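Local coordinates for Lin2111 protein (Listeria innocua, PDB 3EDP), which is of unknown function but, as a GntR-family protein with a UTRA domain, probably binds DNA and regulates transcription, at residues E26-G30 and L153-D157; L147-P151 and M215-I219; K171-F175 and F209-M215. The contacts are given in a common frame with arbitrary orientation. Residues are numbered along the deposited sequence.

Interaction 1 of 3, residues E26-G30 and L153-D157; sequences EYKTG and LQAKD
The two loops come closest at Gly-30 and Gln-154, whose CA atoms lie 4.5 Å apart. Tyr-27 and Lys-28 are extended and Thr-29 is polyproline-II-like; Lys-28 reaches across in a p, t, m, t conformation. Its NZ donates a hydrogen bond of 3.1 Å to Gln-154 OE1, presented by an m, t side chain. A long, flexible lysine and an uncharged amide suit this partly exposed edge. Lys-156 (p, t, t, p) passes nearby, with its CE 4.1 Å from Lys-28 NZ. The contact bridges the GntR-type winged-helix region and the UTRA domain: Thr-29, an m rotamer, hydrogen-bonds through OG1 to Val-73 O of strand 70-73, while Ala-155 and Lys-156 pack on helix 79-86. Backbones touch through CA-H...O contacts, Gln-154 CA to Thr-29 O and Gly-30 CA to Leu-153 O, each 3.3 Å. Gly-30 has phi 78°, and a CB there would clash with Leu-153 O, so glycine fits on both counts. Leu-153 (m, p) turns its end away onto Phe-158 and Ser-169, suiting an apolar residue in a buried place. Residues 155-157 form a short 3-10 turn: Asp-157 N donates to Gln-154 O at 2.9 Å, and Asp-157 OD2 (chi1 m) accepts from Gln-154 N at 2.8 Å.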
# COMPACT_ATOMS: atom_id res chain seq x y z
N GLU A 26 -10.34 -34.79 5.01
CA GLU A 26 -10.61 -35.40 3.71
C GLU A 26 -11.16 -34.32 2.79
O GLU A 26 -10.86 -34.29 1.59
CB GLU A 26 -11.61 -36.54 3.84
CG GLU A 26 -11.31 -37.53 4.94
CD GLU A 26 -12.39 -38.59 5.09
OE1 GLU A 26 -13.04 -38.92 4.08
OE2 GLU A 26 -12.60 -39.08 6.22
N TYR A 27 -11.97 -33.44 3.37
CA TYR A 27 -12.42 -32.23 2.69
C TYR A 27 -11.87 -31.03 3.46
O TYR A 27 -11.86 -31.04 4.70
CB TYR A 27 -13.94 -32.13 2.67
CG TYR A 27 -14.70 -33.40 2.33
CD1 TYR A 27 -14.23 -34.28 1.36
CD2 TYR A 27 -15.90 -33.70 2.96
CE1 TYR A 27 -14.94 -35.44 1.04
CE2 TYR A 27 -16.62 -34.84 2.65
CZ TYR A 27 -16.13 -35.71 1.69
OH TYR A 27 -16.85 -36.84 1.39
N LYS A 28 -11.43 -29.99 2.75
CA LYS A 28 -10.95 -28.78 3.42
C LYS A 28 -10.88 -27.55 2.51
O LYS A 28 -10.95 -27.66 1.29
CB LYS A 28 -9.60 -29.02 4.09
CG LYS A 28 -8.47 -29.36 3.13
CD LYS A 28 -7.12 -29.28 3.83
CE LYS A 28 -6.85 -27.88 4.37
NZ LYS A 28 -5.49 -27.75 4.96
N THR A 29 -10.75 -26.39 3.14
CA THR A 29 -10.66 -25.12 2.43
C THR A 29 -9.60 -25.15 1.35
O THR A 29 -8.46 -25.55 1.60
CB THR A 29 -10.34 -23.97 3.40
OG1 THR A 29 -11.31 -23.93 4.45
CG2 THR A 29 -10.33 -22.63 2.68
N GLY A 30 -9.97 -24.73 0.15
CA GLY A 30 -9.06 -24.72 -0.97
C GLY A 30 -8.88 -26.10 -1.57
O GLY A 30 -8.26 -26.26 -2.62
N LEU A 153 -5.63 -21.52 -2.43
CA LEU A 153 -5.14 -21.35 -1.07
C LEU A 153 -5.89 -22.24 -0.08
O LEU A 153 -7.11 -22.23 -0.03
CB LEU A 153 -5.27 -19.89 -0.64
CG LEU A 153 -4.19 -18.91 -1.11
CD1 LEU A 153 -4.18 -18.80 -2.62
CD2 LEU A 153 -4.42 -17.54 -0.47
N GLN A 154 -5.14 -23.00 0.71
CA GLN A 154 -5.72 -23.67 1.88
C GLN A 154 -5.61 -22.74 3.08
O GLN A 154 -4.99 -21.68 2.98
CB GLN A 154 -5.00 -24.99 2.15
CG GLN A 154 -5.03 -25.94 0.97
CD GLN A 154 -4.15 -27.16 1.17
OE1 GLN A 154 -3.88 -27.56 2.30
NE2 GLN A 154 -3.70 -27.75 0.06
N ALA A 155 -6.23 -23.12 4.20
CA ALA A 155 -6.24 -22.29 5.40
C ALA A 155 -4.85 -21.80 5.81
O ALA A 155 -4.66 -20.62 6.09
CB ALA A 155 -6.91 -23.03 6.55
N LYS A 156 -3.89 -22.72 5.83
CA LYS A 156 -2.53 -22.41 6.26
C LYS A 156 -1.78 -21.46 5.31
O LYS A 156 -0.71 -20.96 5.65
CB LYS A 156 -1.73 -23.70 6.44
CG LYS A 156 -1.79 -24.63 5.25
CD LYS A 156 -1.27 -26.02 5.62
CE LYS A 156 -1.51 -27.03 4.50
NZ LYS A 156 -0.80 -26.65 3.26
N ASP A 157 -2.34 -21.24 4.12
CA ASP A 157 -1.71 -20.36 3.15
C ASP A 157 -2.07 -18.90 3.40
O ASP A 157 -1.42 -18.01 2.86
CB ASP A 157 -2.11 -20.77 1.73
CG ASP A 157 -1.58 -22.14 1.36
OD1 ASP A 157 -0.38 -22.39 1.59
OD2 ASP A 157 -2.38 -22.97 0.87

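Interaction 2 of 3, residues L147-P151 and M215-I219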
# COMPACT_ATOMS: atom_id res chain seq x y z
N LEU A 147 -13.02 -15.76 -3.48
CA LEU A 147 -12.64 -17.15 -3.64
C LEU A 147 -12.08 -17.44 -5.02
O LEU A 147 -11.05 -18.09 -5.15
CB LEU A 147 -13.84 -18.06 -3.40
CG LEU A 147 -13.98 -18.64 -2.00
CD1 LEU A 147 -12.93 -19.72 -1.79
CD2 LEU A 147 -13.86 -17.54 -0.95
N GLY A 148 -12.78 -16.96 -6.05
CA GLY A 148 -12.38 -17.17 -7.43
C GLY A 148 -11.04 -16.56 -7.81
O GLY A 148 -10.50 -16.86 -8.87
N LEU A 149 -10.52 -15.69 -6.96
CA LEU A 149 -9.25 -15.03 -7.22
C LEU A 149 -8.13 -15.66 -6.38
O LEU A 149 -6.95 -15.49 -6.67
CB LEU A 149 -9.36 -13.53 -6.90
CG LEU A 149 -9.76 -12.57 -8.02
CD1 LEU A 149 -10.56 -13.24 -9.13
CD2 LEU A 149 -10.50 -11.36 -7.47
N TYR A 150 -8.52 -16.37 -5.32
CA TYR A 150 -7.56 -17.11 -4.49
C TYR A 150 -7.98 -18.59 -4.35
O TYR A 150 -7.98 -19.14 -3.24
CB TYR A 150 -7.42 -16.43 -3.11
CG TYR A 150 -6.92 -15.00 -3.22
CD1 TYR A 150 -5.60 -14.67 -2.96
CD2 TYR A 150 -7.78 -13.98 -3.63
CE1 TYR A 150 -5.15 -13.37 -3.08
CE2 TYR A 150 -7.33 -12.68 -3.76
CZ TYR A 150 -6.01 -12.38 -3.48
OH TYR A 150 -5.56 -11.09 -3.61
N PRO A 151 -8.30 -19.23 -5.48
CA PRO A 151 -8.90 -20.58 -5.53
C PRO A 151 -8.05 -21.68 -4.87
O PRO A 151 -8.62 -22.61 -4.31
CB PRO A 151 -9.00 -20.86 -7.04
CG PRO A 151 -7.93 -20.01 -7.63
CD PRO A 151 -8.04 -18.74 -6.85
N MSE A 215 -8.55 -4.34 -12.44
CA MSE A 215 -9.22 -5.48 -11.81
C MSE A 215 -8.92 -5.57 -10.32
O MSE A 215 -7.81 -5.96 -9.93
CB MSE A 215 -8.83 -6.79 -12.49
CG MSE A 215 -9.47 -8.01 -11.84
SE MSE A 215 -8.53 -9.64 -12.29
CE MSE A 215 -9.58 -10.14 -13.86
N PRO A 216 -9.90 -5.24 -9.47
CA PRO A 216 -9.74 -5.33 -8.02
C PRO A 216 -9.60 -6.79 -7.62
O PRO A 216 -10.37 -7.62 -8.09
CB PRO A 216 -11.05 -4.76 -7.47
CG PRO A 216 -11.73 -4.10 -8.64
CD PRO A 216 -11.27 -4.86 -9.85
N ILE A 217 -8.62 -7.10 -6.79
CA ILE A 217 -8.41 -8.48 -6.36
C ILE A 217 -8.55 -8.63 -4.85
O ILE A 217 -8.73 -9.74 -4.34
CB ILE A 217 -7.02 -9.02 -6.80
CG1 ILE A 217 -5.90 -8.19 -6.17
CG2 ILE A 217 -6.91 -9.02 -8.33
CD1 ILE A 217 -4.50 -8.67 -6.55
N ALA A 218 -8.48 -7.51 -4.13
CA ALA A 218 -8.58 -7.57 -2.67
C ALA A 218 -8.97 -6.23 -2.06
O ALA A 218 -8.70 -5.17 -2.62
CB ALA A 218 -7.28 -8.07 -2.06
N ILE A 219 -9.62 -6.29 -0.90
CA ILE A 219 -9.97 -5.09 -0.16
C ILE A 219 -9.52 -5.24 1.28
O ILE A 219 -9.68 -6.31 1.88
CB ILE A 219 -11.49 -4.86 -0.13
CG1 ILE A 219 -12.04 -4.66 -1.54
CG2 ILE A 219 -11.82 -3.66 0.74
CD1 ILE A 219 -13.54 -4.71 -1.60
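A classic beta bulge shapes the strand side of this contact: Ile-217 and Ala-218 both face Phe-209 on the antiparallel neighbour, strand 201-211, within the large sheet of the UTRA domain. The loop 147-151, which follows strand 137-146, leans on the bulge without pairing with it. At Met-215, a selenomethionine, the side chain packs on Tyr-172 and makes no close contact with this loop. Pro-216 follows: Leu-149 CD2 rests against its carbonyl in van der Waals contact, 3.8 Å from Pro-216 O, while the proline ring packs on Phe-117, Val-208 and Tyr-210. Ile-217 is the centre of the contact. Its near-helical psi of -17° is the usual sign of the first residue of a classic bulge, and Leu-149 CD2 settles 3.7 Å from Ile-217 CA and 4.2 Å from Ile-217 CB, a branched leucine filling the space beside a branched isoleucine. Ile-217 O points at the edge of the Tyr-150 ring, 3.3 Å from Tyr-150 CE2, close to the ring plane. The small Ala-218 leaves room for the end of that tyrosine, with Tyr-150 OH 3.8 Å from Ala-218 CB. The buried hydroxyl is satisfied by a hydrogen bond to Val-167 O. Ile-219 turns to helix 110-117, touching Tyr-113, Ile-116 and Phe-117. Across from the strand, the turn of the loop includes a weak hydrogen bond from Tyr-150 N to Leu-147 O, 3.1 Å.

Interaction 3 of 3, residues K171-F175 and F209-M215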
# COMPACT_ATOMS: atom_id res chain seq x y z
N LYS A 171 -4.45 -15.83 -7.82
CA LYS A 171 -4.42 -15.98 -9.27
C LYS A 171 -3.66 -14.85 -9.99
O LYS A 171 -2.90 -15.10 -10.92
CB LYS A 171 -5.86 -16.04 -9.79
CG LYS A 171 -6.02 -16.49 -11.22
CD LYS A 171 -7.50 -16.73 -11.52
CE LYS A 171 -7.75 -16.95 -13.01
NZ LYS A 171 -9.20 -17.01 -13.31
N TYR A 172 -3.86 -13.61 -9.54
CA TYR A 172 -3.30 -12.45 -10.22
C TYR A 172 -2.22 -11.76 -9.41
O TYR A 172 -2.15 -11.90 -8.19
CB TYR A 172 -4.41 -11.44 -10.55
CG TYR A 172 -5.44 -11.97 -11.51
CD1 TYR A 172 -5.24 -11.92 -12.88
CD2 TYR A 172 -6.63 -12.52 -11.04
CE1 TYR A 172 -6.19 -12.41 -13.76
CE2 TYR A 172 -7.58 -13.01 -11.91
CZ TYR A 172 -7.36 -12.95 -13.27
OH TYR A 172 -8.31 -13.44 -14.14
N LYS A 173 -1.37 -11.01 -10.09
CA LYS A 173 -0.29 -10.29 -9.44
C LYS A 173 -0.78 -8.90 -9.02
O LYS A 173 -1.58 -8.28 -9.72
CB LYS A 173 0.92 -10.21 -10.39
CG LYS A 173 1.89 -9.07 -10.13
CD LYS A 173 2.69 -9.27 -8.85
CE LYS A 173 3.53 -8.04 -8.52
NZ LYS A 173 3.80 -7.91 -7.06
N LEU A 174 -0.34 -8.44 -7.86
CA LEU A 174 -0.65 -7.09 -7.42
C LEU A 174 0.01 -6.09 -8.36
O LEU A 174 1.19 -6.24 -8.70
CB LEU A 174 -0.15 -6.86 -6.00
CG LEU A 174 -0.28 -5.43 -5.49
CD1 LEU A 174 -1.73 -4.97 -5.59
CD2 LEU A 174 0.23 -5.32 -4.07
N PHE A 175 -0.73 -5.08 -8.79
CA PHE A 175 -0.20 -4.07 -9.71
C PHE A 175 -0.34 -2.65 -9.18
O PHE A 175 0.56 -1.83 -9.35
CB PHE A 175 -0.88 -4.18 -11.07
CG PHE A 175 -0.53 -3.06 -12.02
CD1 PHE A 175 0.73 -2.97 -12.57
CD2 PHE A 175 -1.47 -2.09 -12.34
CE1 PHE A 175 1.06 -1.93 -13.43
CE2 PHE A 175 -1.14 -1.05 -13.22
CZ PHE A 175 0.11 -0.97 -13.75
N PHE A 209 -6.84 -3.30 -3.65
CA PHE A 209 -5.67 -3.78 -4.37
C PHE A 209 -6.11 -4.21 -5.76
O PHE A 209 -7.10 -4.95 -5.91
CB PHE A 209 -5.01 -4.95 -3.65
CG PHE A 209 -4.47 -4.61 -2.27
CD1 PHE A 209 -3.14 -4.27 -2.10
CD2 PHE A 209 -5.29 -4.68 -1.16
CE1 PHE A 209 -2.63 -3.98 -0.83
CE2 PHE A 209 -4.79 -4.39 0.11
CZ PHE A 209 -3.46 -4.04 0.28
N TYR A 210 -5.40 -3.75 -6.78
CA TYR A 210 -5.74 -4.06 -8.17
C TYR A 210 -4.67 -4.89 -8.84
O TYR A 210 -3.48 -4.68 -8.62
CB TYR A 210 -5.90 -2.77 -8.98
CG TYR A 210 -7.12 -1.95 -8.63
CD1 TYR A 210 -8.30 -2.11 -9.34
CD2 TYR A 210 -7.09 -1.01 -7.60
CE1 TYR A 210 -9.42 -1.36 -9.04
CE2 TYR A 210 -8.21 -0.25 -7.30
CZ TYR A 210 -9.37 -0.44 -8.02
OH TYR A 210 -10.50 0.29 -7.74
N ALA A 211 -5.11 -5.84 -9.67
CA ALA A 211 -4.27 -6.42 -10.71
C ALA A 211 -4.31 -5.47 -11.91
O ALA A 211 -5.14 -4.56 -11.95
CB ALA A 211 -4.79 -7.80 -11.11
N GLU A 212 -3.43 -5.68 -12.88
CA GLU A 212 -3.43 -4.87 -14.10
C GLU A 212 -4.80 -4.81 -14.75
O GLU A 212 -5.64 -5.70 -14.58
CB GLU A 212 -2.40 -5.41 -15.11
CG GLU A 212 -1.08 -4.66 -15.09
CD GLU A 212 -0.14 -5.12 -16.19
OE1 GLU A 212 0.48 -6.19 -16.04
OE2 GLU A 212 -0.00 -4.39 -17.20
N ASN A 213 -5.04 -3.74 -15.51
CA ASN A 213 -6.28 -3.56 -16.27
C ASN A 213 -7.51 -3.35 -15.39
O ASN A 213 -8.60 -3.83 -15.70
CB ASN A 213 -6.51 -4.72 -17.24
CG ASN A 213 -7.50 -4.37 -18.35
OD1 ASN A 213 -7.62 -3.21 -18.76
ND2 ASN A 213 -8.22 -5.38 -18.84
N ASP A 214 -7.32 -2.64 -14.29
CA ASP A 214 -8.43 -2.15 -13.49
C ASP A 214 -9.24 -3.28 -12.84
O ASP A 214 -10.45 -3.18 -12.71
CB ASP A 214 -9.35 -1.27 -14.34
CG ASP A 214 -10.32 -0.46 -13.50
OD1 ASP A 214 -9.96 -0.11 -12.36
OD2 ASP A 214 -11.44 -0.18 -13.98
N MSE A 215 -8.55 -4.34 -12.44
CA MSE A 215 -9.22 -5.48 -11.81
C MSE A 215 -8.92 -5.57 -10.32
O MSE A 215 -7.81 -5.96 -9.93
CB MSE A 215 -8.83 -6.79 -12.49
CG MSE A 215 -9.47 -8.01 -11.84
SE MSE A 215 -8.53 -9.64 -12.29
CE MSE A 215 -9.58 -10.14 -13.86
O HOH W 1 -1.49 -7.83 -12.44
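Leu-174 forms the buried side of this contact: its CD1 lies 3.8 Å from Phe-209 CB and 3.5 Å from Tyr-210 O, close to the edge of the Phe-209 ring. Two residues on from Phe-209, Ala-211 is small enough to let Tyr-172 come close, CB to CB at 3.7 Å. The Tyr-172 ring receives Met-215 SE over one face, 3.5 Å from the centroid: a Met-aromatic contact, with selenium standing in for methionine's polarisable sulfur. Further out, Glu-212 CG lies over the Phe-175 ring as a CH-pi contact, 3.6 Å from the centroid, leaving its carboxylate at the surface. Phe-175 N donates to Tyr-210 O at 2.8 Å, and a water accepts a hydrogen bond from Glu-212 N at 2.9 Å and donates one to Lys-173 O at 2.8 Å. The hairpin turn closes with Ala-211 N to Met-215 O, 2.7 Å, and a weak return bond, Met-215 N to Ala-211 O, 3.5 Å; Asn-213 and Asp-214 adopt left-handed backbone angles, which these residues tolerate well. Segment 171-175 leads into strand 176-185, outermost in this chain's sheet, with Leu-174 and Phe-209 against helix 163-167, while Phe-175 O accepts a hydrogen bond from Asn-162 of the second subunit.

Overall arrangement
Interactions 2 and 3 are one neighbourhood: their centres are about 9 Å apart, they share Met-215, and interaction 2 lies on strand 215-225, interaction 3 on its neighbour 201-211. Interaction 2 is the buried one and relies on apolar packing around a bulge; interaction 3, at the hairpin end, grades from core to surface and adds a backbone hydrogen bond, a water bridge and contacts over ring faces. The two are joined directly where Leu-149 O probably accepts a hydrogen bond from Lys-171 N at 2.8 Å. Interaction 1 stands apart, about 16 Å from interaction 2 between centres, although 147-151 and 153-157 belong to one loop. Of the three, it alone joins the GntR-type and UTRA regions, chiefly through polar and backbone contacts.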